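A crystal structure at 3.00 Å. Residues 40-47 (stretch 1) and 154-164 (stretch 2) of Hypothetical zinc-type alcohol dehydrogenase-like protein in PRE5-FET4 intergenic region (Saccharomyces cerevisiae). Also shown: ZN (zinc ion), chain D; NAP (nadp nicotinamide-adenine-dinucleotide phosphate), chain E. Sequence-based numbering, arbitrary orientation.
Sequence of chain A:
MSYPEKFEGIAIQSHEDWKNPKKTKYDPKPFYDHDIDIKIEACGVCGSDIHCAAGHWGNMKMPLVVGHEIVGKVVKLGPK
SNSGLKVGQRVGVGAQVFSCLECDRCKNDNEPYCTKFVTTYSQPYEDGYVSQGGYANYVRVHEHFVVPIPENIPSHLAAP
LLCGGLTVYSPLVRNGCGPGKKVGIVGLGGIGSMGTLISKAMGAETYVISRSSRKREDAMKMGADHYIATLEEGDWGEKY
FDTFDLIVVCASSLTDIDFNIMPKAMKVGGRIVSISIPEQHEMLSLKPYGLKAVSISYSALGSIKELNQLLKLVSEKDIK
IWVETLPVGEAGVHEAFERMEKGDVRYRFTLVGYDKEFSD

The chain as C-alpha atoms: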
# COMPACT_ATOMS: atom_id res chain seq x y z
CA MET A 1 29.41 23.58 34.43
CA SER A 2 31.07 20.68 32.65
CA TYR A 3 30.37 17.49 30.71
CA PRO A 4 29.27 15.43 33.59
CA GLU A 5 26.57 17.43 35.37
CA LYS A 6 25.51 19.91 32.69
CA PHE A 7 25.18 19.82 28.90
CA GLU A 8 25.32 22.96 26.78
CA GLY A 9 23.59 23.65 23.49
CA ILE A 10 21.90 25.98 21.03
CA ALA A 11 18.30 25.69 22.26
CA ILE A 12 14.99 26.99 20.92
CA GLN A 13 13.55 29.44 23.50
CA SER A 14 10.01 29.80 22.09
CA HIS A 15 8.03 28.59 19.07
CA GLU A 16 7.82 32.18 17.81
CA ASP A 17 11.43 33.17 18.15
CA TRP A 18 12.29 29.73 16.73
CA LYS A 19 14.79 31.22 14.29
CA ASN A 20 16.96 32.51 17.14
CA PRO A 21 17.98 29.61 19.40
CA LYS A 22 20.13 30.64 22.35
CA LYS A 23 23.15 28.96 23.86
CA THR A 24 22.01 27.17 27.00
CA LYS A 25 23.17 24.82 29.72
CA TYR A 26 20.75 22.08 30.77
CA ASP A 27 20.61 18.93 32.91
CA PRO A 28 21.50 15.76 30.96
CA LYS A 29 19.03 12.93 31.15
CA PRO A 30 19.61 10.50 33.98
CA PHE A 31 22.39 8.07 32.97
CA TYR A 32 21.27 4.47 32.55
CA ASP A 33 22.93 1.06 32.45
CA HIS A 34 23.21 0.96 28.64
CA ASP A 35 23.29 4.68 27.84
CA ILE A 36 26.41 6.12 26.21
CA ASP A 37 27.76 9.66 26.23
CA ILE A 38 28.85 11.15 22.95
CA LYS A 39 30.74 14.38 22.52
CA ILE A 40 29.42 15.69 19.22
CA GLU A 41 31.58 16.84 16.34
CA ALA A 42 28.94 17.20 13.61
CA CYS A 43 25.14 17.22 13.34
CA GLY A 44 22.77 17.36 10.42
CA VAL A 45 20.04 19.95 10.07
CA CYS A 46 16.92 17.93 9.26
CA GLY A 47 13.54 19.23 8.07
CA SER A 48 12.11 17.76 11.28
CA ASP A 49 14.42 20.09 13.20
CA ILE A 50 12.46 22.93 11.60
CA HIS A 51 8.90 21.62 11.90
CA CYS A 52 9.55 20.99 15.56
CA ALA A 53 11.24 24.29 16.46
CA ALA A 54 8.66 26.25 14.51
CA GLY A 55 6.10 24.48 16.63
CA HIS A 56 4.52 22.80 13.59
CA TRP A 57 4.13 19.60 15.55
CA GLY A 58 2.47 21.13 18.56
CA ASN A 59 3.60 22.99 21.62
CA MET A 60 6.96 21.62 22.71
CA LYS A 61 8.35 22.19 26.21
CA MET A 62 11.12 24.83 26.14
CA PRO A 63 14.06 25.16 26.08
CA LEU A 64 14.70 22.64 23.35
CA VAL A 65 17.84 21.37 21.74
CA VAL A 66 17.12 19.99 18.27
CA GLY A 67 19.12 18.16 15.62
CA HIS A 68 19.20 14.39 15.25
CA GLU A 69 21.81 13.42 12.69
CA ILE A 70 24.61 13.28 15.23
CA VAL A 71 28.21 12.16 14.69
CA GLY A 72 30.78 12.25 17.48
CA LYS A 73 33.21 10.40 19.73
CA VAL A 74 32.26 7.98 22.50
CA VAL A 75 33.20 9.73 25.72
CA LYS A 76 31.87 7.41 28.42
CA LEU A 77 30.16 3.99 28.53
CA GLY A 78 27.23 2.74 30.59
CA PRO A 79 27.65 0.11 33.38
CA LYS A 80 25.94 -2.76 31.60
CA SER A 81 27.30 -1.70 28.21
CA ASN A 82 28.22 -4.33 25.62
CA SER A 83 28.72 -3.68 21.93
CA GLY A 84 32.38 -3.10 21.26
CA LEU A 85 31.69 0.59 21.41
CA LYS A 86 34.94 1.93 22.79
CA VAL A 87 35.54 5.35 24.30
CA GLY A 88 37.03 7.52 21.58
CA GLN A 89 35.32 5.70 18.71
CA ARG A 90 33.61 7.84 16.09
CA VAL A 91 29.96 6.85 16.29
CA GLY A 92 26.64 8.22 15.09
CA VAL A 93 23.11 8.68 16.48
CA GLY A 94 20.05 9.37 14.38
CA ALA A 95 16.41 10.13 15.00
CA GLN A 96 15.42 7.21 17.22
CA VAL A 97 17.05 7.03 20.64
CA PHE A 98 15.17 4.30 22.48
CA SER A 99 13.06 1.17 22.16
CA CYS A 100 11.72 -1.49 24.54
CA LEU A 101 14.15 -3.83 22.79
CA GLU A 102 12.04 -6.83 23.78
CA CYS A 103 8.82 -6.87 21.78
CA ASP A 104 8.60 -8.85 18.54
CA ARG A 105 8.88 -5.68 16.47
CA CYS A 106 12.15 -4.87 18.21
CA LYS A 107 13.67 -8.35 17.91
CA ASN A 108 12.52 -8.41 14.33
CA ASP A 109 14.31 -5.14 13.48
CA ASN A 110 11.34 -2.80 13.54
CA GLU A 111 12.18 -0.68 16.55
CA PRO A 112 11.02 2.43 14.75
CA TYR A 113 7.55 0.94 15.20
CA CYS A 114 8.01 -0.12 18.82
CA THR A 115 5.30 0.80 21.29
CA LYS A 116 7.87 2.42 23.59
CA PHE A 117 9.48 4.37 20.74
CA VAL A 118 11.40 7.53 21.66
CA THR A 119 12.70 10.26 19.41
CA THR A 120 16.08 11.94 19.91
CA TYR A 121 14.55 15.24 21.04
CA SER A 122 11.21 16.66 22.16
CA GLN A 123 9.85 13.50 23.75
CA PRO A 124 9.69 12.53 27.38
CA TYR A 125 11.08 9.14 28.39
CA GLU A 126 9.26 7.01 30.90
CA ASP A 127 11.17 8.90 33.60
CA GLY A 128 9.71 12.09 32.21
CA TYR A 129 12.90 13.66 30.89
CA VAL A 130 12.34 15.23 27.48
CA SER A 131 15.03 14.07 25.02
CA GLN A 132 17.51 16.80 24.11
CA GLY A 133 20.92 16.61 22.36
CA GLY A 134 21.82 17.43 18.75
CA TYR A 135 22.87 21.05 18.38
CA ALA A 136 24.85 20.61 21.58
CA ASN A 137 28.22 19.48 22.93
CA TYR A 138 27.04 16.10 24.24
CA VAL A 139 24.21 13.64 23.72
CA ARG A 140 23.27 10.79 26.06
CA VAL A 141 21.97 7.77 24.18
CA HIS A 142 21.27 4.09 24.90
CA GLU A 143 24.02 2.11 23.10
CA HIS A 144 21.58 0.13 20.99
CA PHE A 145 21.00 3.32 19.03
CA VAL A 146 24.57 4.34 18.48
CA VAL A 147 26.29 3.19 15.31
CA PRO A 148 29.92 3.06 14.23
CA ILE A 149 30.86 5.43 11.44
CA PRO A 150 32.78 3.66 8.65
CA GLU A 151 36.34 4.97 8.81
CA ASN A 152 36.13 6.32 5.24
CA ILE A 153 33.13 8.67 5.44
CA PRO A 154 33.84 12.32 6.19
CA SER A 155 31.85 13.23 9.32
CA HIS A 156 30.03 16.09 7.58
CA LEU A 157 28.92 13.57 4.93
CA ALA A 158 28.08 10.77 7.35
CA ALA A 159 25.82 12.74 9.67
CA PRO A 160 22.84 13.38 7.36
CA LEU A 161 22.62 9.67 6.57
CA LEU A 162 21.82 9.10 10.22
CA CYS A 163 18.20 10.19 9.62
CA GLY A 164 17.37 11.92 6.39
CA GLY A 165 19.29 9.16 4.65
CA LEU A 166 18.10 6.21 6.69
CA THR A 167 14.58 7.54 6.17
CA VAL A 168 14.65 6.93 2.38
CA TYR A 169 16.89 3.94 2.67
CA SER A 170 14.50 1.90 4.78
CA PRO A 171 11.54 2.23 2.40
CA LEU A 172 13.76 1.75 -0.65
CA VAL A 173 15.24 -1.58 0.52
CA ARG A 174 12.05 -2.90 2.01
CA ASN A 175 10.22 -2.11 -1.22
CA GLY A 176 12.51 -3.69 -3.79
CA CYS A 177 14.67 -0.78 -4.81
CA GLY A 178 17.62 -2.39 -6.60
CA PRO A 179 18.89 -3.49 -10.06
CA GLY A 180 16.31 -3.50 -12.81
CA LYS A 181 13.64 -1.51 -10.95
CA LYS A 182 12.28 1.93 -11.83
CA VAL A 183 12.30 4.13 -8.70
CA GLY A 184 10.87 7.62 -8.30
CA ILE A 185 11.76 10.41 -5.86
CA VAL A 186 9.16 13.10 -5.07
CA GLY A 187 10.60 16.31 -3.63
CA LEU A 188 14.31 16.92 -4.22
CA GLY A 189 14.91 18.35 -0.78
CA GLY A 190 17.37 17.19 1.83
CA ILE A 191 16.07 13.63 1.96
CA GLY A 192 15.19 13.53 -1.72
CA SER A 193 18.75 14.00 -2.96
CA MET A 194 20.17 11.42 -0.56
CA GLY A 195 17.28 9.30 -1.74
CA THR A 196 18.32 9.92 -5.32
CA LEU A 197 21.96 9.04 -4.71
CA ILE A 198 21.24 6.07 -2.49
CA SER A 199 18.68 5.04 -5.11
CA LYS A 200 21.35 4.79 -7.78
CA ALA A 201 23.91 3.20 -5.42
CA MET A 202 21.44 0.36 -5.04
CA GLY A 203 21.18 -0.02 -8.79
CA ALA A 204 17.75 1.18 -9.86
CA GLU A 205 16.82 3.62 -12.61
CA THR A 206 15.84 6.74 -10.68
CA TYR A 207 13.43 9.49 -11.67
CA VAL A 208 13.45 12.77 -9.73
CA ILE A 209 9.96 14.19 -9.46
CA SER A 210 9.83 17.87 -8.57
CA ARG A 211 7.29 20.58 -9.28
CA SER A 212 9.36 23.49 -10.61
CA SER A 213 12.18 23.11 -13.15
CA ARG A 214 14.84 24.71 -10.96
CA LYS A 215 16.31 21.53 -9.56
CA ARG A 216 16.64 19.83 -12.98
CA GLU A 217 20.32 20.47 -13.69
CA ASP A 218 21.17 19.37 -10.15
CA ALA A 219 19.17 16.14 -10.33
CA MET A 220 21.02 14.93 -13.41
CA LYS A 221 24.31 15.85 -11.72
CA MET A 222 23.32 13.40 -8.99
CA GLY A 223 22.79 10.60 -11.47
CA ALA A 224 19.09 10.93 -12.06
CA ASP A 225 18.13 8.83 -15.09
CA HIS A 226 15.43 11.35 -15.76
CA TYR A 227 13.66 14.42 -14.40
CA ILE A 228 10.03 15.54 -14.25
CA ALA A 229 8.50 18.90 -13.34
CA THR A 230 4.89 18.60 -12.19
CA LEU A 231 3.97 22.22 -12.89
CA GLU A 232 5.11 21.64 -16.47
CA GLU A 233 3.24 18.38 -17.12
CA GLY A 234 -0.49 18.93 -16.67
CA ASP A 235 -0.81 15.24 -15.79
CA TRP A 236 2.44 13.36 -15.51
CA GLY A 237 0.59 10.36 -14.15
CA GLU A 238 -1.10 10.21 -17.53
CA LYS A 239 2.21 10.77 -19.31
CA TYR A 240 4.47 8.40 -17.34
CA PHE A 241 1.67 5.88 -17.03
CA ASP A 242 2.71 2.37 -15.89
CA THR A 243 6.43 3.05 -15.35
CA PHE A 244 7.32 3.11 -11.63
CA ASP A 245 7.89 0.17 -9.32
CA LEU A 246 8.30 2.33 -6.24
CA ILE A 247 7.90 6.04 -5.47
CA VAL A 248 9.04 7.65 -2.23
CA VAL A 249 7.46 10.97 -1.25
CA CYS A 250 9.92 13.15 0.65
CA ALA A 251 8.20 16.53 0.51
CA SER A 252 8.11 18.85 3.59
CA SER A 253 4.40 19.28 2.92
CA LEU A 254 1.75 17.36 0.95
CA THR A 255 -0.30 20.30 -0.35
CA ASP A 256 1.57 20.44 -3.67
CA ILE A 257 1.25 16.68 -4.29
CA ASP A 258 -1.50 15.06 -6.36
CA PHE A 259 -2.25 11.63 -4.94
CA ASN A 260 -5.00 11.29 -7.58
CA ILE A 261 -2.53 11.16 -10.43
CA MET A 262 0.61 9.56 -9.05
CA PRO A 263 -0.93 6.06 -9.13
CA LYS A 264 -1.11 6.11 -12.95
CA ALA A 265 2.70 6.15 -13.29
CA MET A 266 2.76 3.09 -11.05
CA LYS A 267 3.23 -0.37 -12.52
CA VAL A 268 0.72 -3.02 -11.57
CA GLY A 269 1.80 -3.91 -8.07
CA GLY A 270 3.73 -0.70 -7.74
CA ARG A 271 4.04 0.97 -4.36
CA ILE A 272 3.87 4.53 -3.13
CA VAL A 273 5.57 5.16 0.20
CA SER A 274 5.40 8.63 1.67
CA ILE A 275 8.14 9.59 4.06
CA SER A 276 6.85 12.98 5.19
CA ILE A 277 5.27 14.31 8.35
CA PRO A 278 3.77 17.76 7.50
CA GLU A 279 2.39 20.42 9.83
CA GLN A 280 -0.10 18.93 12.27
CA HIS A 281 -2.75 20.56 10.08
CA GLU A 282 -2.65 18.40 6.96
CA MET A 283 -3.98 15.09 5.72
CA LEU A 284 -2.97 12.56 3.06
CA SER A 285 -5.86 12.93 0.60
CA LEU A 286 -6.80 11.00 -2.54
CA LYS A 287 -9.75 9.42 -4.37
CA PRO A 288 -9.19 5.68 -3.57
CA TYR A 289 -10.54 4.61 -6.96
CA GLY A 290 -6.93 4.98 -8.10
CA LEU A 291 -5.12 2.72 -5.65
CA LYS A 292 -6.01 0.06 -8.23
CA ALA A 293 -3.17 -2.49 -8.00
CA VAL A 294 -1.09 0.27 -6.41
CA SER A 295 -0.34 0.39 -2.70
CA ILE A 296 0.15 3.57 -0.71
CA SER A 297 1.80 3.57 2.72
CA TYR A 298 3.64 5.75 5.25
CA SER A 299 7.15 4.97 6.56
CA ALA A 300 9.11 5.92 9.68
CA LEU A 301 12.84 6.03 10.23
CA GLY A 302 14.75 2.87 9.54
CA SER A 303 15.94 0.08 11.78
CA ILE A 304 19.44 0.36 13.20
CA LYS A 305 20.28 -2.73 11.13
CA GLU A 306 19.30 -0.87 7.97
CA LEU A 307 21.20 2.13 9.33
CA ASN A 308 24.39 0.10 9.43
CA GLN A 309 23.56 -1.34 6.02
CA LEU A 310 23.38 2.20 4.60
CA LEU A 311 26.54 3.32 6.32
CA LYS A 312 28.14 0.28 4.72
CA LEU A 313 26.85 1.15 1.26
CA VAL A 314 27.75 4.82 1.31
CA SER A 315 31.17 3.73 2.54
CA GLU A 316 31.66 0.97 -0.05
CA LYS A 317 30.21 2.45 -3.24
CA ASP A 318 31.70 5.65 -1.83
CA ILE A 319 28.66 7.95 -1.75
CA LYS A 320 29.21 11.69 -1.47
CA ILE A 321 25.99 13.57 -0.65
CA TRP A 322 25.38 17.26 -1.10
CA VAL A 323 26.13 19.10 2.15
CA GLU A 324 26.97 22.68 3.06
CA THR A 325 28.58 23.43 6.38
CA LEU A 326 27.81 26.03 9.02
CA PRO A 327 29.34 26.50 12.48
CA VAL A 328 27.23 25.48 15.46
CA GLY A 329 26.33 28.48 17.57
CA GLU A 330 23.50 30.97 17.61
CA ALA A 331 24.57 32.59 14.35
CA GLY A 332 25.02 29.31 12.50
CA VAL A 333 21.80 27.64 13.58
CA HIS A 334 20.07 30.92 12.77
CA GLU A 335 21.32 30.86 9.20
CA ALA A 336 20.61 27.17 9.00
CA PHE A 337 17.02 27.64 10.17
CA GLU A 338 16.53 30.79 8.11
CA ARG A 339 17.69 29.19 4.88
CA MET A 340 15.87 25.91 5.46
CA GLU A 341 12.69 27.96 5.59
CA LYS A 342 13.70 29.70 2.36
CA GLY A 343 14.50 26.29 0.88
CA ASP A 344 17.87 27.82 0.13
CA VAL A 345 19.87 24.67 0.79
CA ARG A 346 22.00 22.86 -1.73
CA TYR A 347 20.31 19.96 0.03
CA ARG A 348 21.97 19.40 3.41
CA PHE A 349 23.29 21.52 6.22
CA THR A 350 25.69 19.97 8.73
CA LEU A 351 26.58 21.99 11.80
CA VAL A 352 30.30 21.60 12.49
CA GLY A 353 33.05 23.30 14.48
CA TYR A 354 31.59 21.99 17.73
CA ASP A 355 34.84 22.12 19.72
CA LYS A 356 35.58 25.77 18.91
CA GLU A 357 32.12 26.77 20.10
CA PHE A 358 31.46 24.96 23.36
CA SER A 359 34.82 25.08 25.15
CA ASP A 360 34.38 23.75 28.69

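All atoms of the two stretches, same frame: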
# COMPACT_ATOMS: atom_id res chain seq x y z
N ILE A 40 29.68 15.46 20.62
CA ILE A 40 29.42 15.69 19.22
C ILE A 40 30.52 16.43 18.49
O ILE A 40 31.29 17.17 19.07
CB ILE A 40 28.10 16.46 19.05
CG1 ILE A 40 27.02 15.85 19.94
CG2 ILE A 40 27.65 16.39 17.60
CD1 ILE A 40 25.70 16.60 19.93
N GLU A 41 30.59 16.20 17.18
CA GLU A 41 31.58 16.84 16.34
C GLU A 41 30.92 17.31 15.04
O GLU A 41 31.51 18.09 14.28
CB GLU A 41 32.72 15.86 16.05
CG GLU A 41 32.30 14.64 15.24
CD GLU A 41 33.45 13.69 14.98
OE1 GLU A 41 33.90 13.02 15.93
OE2 GLU A 41 33.90 13.62 13.82
N ALA A 42 29.71 16.82 14.80
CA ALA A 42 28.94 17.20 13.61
C ALA A 42 27.49 16.75 13.76
O ALA A 42 27.22 15.69 14.32
CB ALA A 42 29.54 16.57 12.37
N CYS A 43 26.56 17.56 13.28
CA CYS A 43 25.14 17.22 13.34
C CYS A 43 24.43 17.74 12.11
O CYS A 43 24.70 18.84 11.65
CB CYS A 43 24.47 17.79 14.59
SG CYS A 43 22.73 17.32 14.71
N GLY A 44 23.50 16.95 11.60
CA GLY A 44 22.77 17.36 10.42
C GLY A 44 21.47 18.08 10.71
O GLY A 44 20.69 17.69 11.59
N VAL A 45 21.25 19.16 9.96
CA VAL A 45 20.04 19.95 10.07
C VAL A 45 18.98 19.24 9.22
O VAL A 45 19.06 19.19 8.00
CB VAL A 45 20.25 21.39 9.54
CG1 VAL A 45 18.98 22.20 9.73
CG2 VAL A 45 21.39 22.04 10.28
N CYS A 46 17.99 18.67 9.90
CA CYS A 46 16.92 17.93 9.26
C CYS A 46 15.62 18.74 9.23
O CYS A 46 15.35 19.51 10.14
CB CYS A 46 16.71 16.62 10.02
SG CYS A 46 15.19 15.71 9.63
N GLY A 47 14.82 18.55 8.18
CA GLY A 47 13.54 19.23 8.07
C GLY A 47 12.74 19.13 9.36
O GLY A 47 12.08 20.09 9.76
N PRO A 154 33.62 11.05 5.50
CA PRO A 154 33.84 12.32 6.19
C PRO A 154 32.66 12.59 7.14
O PRO A 154 31.51 12.46 6.73
CB PRO A 154 33.89 13.32 5.05
CG PRO A 154 34.40 12.52 3.91
CD PRO A 154 33.65 11.23 4.04
N SER A 155 32.94 12.96 8.38
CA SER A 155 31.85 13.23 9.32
C SER A 155 30.72 14.11 8.78
O SER A 155 29.55 13.79 8.98
CB SER A 155 32.40 13.86 10.59
OG SER A 155 33.07 12.88 11.35
N HIS A 156 31.06 15.20 8.10
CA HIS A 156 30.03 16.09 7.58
C HIS A 156 29.19 15.45 6.47
O HIS A 156 28.15 15.99 6.07
CB HIS A 156 30.65 17.40 7.10
CG HIS A 156 31.38 17.31 5.79
ND1 HIS A 156 32.43 16.44 5.58
CD2 HIS A 156 31.21 17.99 4.63
CE1 HIS A 156 32.87 16.59 4.34
NE2 HIS A 156 32.15 17.52 3.75
N LEU A 157 29.64 14.30 5.98
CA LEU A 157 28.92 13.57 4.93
C LEU A 157 28.26 12.31 5.49
O LEU A 157 27.45 11.67 4.83
CB LEU A 157 29.88 13.19 3.80
CG LEU A 157 29.99 14.15 2.61
CD1 LEU A 157 29.99 15.58 3.07
CD2 LEU A 157 31.26 13.84 1.86
N ALA A 158 28.63 11.95 6.71
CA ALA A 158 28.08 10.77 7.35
C ALA A 158 26.82 11.15 8.11
O ALA A 158 25.79 10.48 8.01
CB ALA A 158 29.10 10.17 8.30
N ALA A 159 26.91 12.25 8.85
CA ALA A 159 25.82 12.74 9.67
C ALA A 159 24.42 12.68 9.08
O ALA A 159 23.55 12.00 9.61
CB ALA A 159 26.14 14.15 10.13
N PRO A 160 24.17 13.39 7.97
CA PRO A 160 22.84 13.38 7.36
C PRO A 160 22.24 12.00 7.13
O PRO A 160 21.03 11.82 7.21
CB PRO A 160 23.06 14.13 6.06
CG PRO A 160 24.11 15.12 6.44
CD PRO A 160 25.08 14.26 7.22
N LEU A 161 23.09 11.03 6.82
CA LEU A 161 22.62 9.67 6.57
C LEU A 161 21.89 9.14 7.78
O LEU A 161 20.91 8.41 7.65
CB LEU A 161 23.81 8.75 6.28
CG LEU A 161 24.76 9.10 5.14
CD1 LEU A 161 25.96 8.16 5.17
CD2 LEU A 161 24.03 8.99 3.81
N LEU A 162 22.36 9.54 8.95
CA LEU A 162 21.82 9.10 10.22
C LEU A 162 20.31 9.24 10.41
O LEU A 162 19.75 8.67 11.34
CB LEU A 162 22.57 9.80 11.34
CG LEU A 162 24.08 9.49 11.32
CD1 LEU A 162 24.82 10.32 12.35
CD2 LEU A 162 24.28 7.99 11.58
N CYS A 163 19.66 10.02 9.55
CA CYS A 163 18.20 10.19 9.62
C CYS A 163 17.59 10.45 8.25
O CYS A 163 16.85 9.62 7.71
CB CYS A 163 17.80 11.33 10.54
SG CYS A 163 16.01 11.46 10.59
N GLY A 164 17.90 11.61 7.69
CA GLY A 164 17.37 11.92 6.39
C GLY A 164 17.66 10.76 5.46
O GLY A 164 16.77 10.30 4.74
ZN ZN D . 14.78 13.54 10.63
PA NAP E . 13.93 19.64 3.18
O1A NAP E . 13.09 20.19 4.19
O2A NAP E . 15.40 19.97 2.93
O5B NAP E . 13.18 19.82 1.78
C5B NAP E . 11.83 19.31 1.64
C4B NAP E . 11.68 19.29 0.10
O4B NAP E . 10.32 18.76 -0.23
C3B NAP E . 11.70 20.67 -0.61
O3B NAP E . 13.05 20.94 -1.01
C2B NAP E . 10.73 20.48 -1.76
O2B NAP E . 11.28 19.82 -2.89
C1B NAP E . 9.60 19.61 -1.13
N9A NAP E . 8.54 20.49 -0.55
C8A NAP E . 8.56 21.47 0.42
N7A NAP E . 7.38 22.04 0.64
C5A NAP E . 6.53 21.39 -0.24
C6A NAP E . 5.15 21.57 -0.47
N6A NAP E . 4.33 22.44 0.14
N1A NAP E . 4.54 20.76 -1.44
C2A NAP E . 5.30 19.81 -2.15
N3A NAP E . 6.66 19.61 -1.95
C4A NAP E . 7.24 20.43 -0.98
O3 NAP E . 13.93 18.07 3.27
PN NAP E . 13.80 17.04 4.44
O1N NAP E . 14.55 17.49 5.62
O2N NAP E . 14.19 15.76 3.84
O5D NAP E . 12.27 17.10 4.75
C5D NAP E . 11.85 16.61 6.03
C4D NAP E . 10.52 15.97 5.86
O4D NAP E . 10.71 14.54 6.06
C3D NAP E . 9.52 16.42 6.95
O3D NAP E . 8.18 16.60 6.43
C2D NAP E . 9.63 15.34 7.99
O2D NAP E . 8.48 15.21 8.78
C1D NAP E . 9.90 14.11 7.20
P2B NAP E . 10.93 20.22 -4.41
O1X NAP E . 9.64 19.50 -4.73
O2X NAP E . 10.78 21.69 -4.30
O3X NAP E . 12.07 19.71 -5.22

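How does the contact begin at the corner where stretch 1 changes direction? Ile 40 lies out of reach of stretch 2, and the chain turns at Glu 41. The CA-to-CB bond of Glu 41 points sideways, yet its long side chain brings the carboxylate close to stretch 2. There Ser 155 OG donates a hydrogen bond to Glu 41 OE2 at 2.7 Å, the one hydrogen bond between the two stretches. Ser 155 sits in the first turn of a short helix, just after Pro 154 at the N-cap position, and its m rotamer places the hydroxyl within reach of the acid. The other carboxylate oxygen, OE1, is hydrogen-bonded elsewhere in the structure.

What holds the strand against the helix beyond that polar link? At Ala 42 the contact becomes one of small groups: its CB points toward stretch 2 and lies 4.3 Å from Ser 155 CB, so the same serine meets Glu 41 through its hydroxyl and Ala 42 through its methylene. Cys 43 follows with its side chain directed away, as expected from the alternation of a strand. Its backbone still takes part, with Cys 43 C 4.4 Å from Ala 159 CB.

Why can the backbones draw so near at Gly 44? Here the CA atom of Gly 44 and the CA atom of Pro 160 are 5.0 Å apart, and Gly 44 N is 4.1 Å from Ala 159 CB, which points toward stretch 1. Gly 44 has no side chain to occupy the gap; an ideally placed CB would lie only 3.5 Å from Pro 160 CA. The methyl of Ala 159 thus packs directly on the strand backbone. Val 45, next along, points away and makes no contact.

What joins the stretches at the far end? Cys 46 and Cys 163 both point toward the opposite stretch, each with chi1 in the t well, with Cys 46 SG 4.4 Å from Cys 163 SG. That is far too long for a disulfide; instead the zinc ion ZN lies between them, 2.4 Å from Cys 46 SG and 2.4 Å from Cys 163 SG, with one further ligand from elsewhere in the structure. Cys 46 also occupies an N-cap position, its side chain capping a backbone N just past the stretch. Gly 47 does not touch stretch 2 but turns to the cofactor: Gly 47 N donates a 2.8 Å hydrogen bond to NAP O1N.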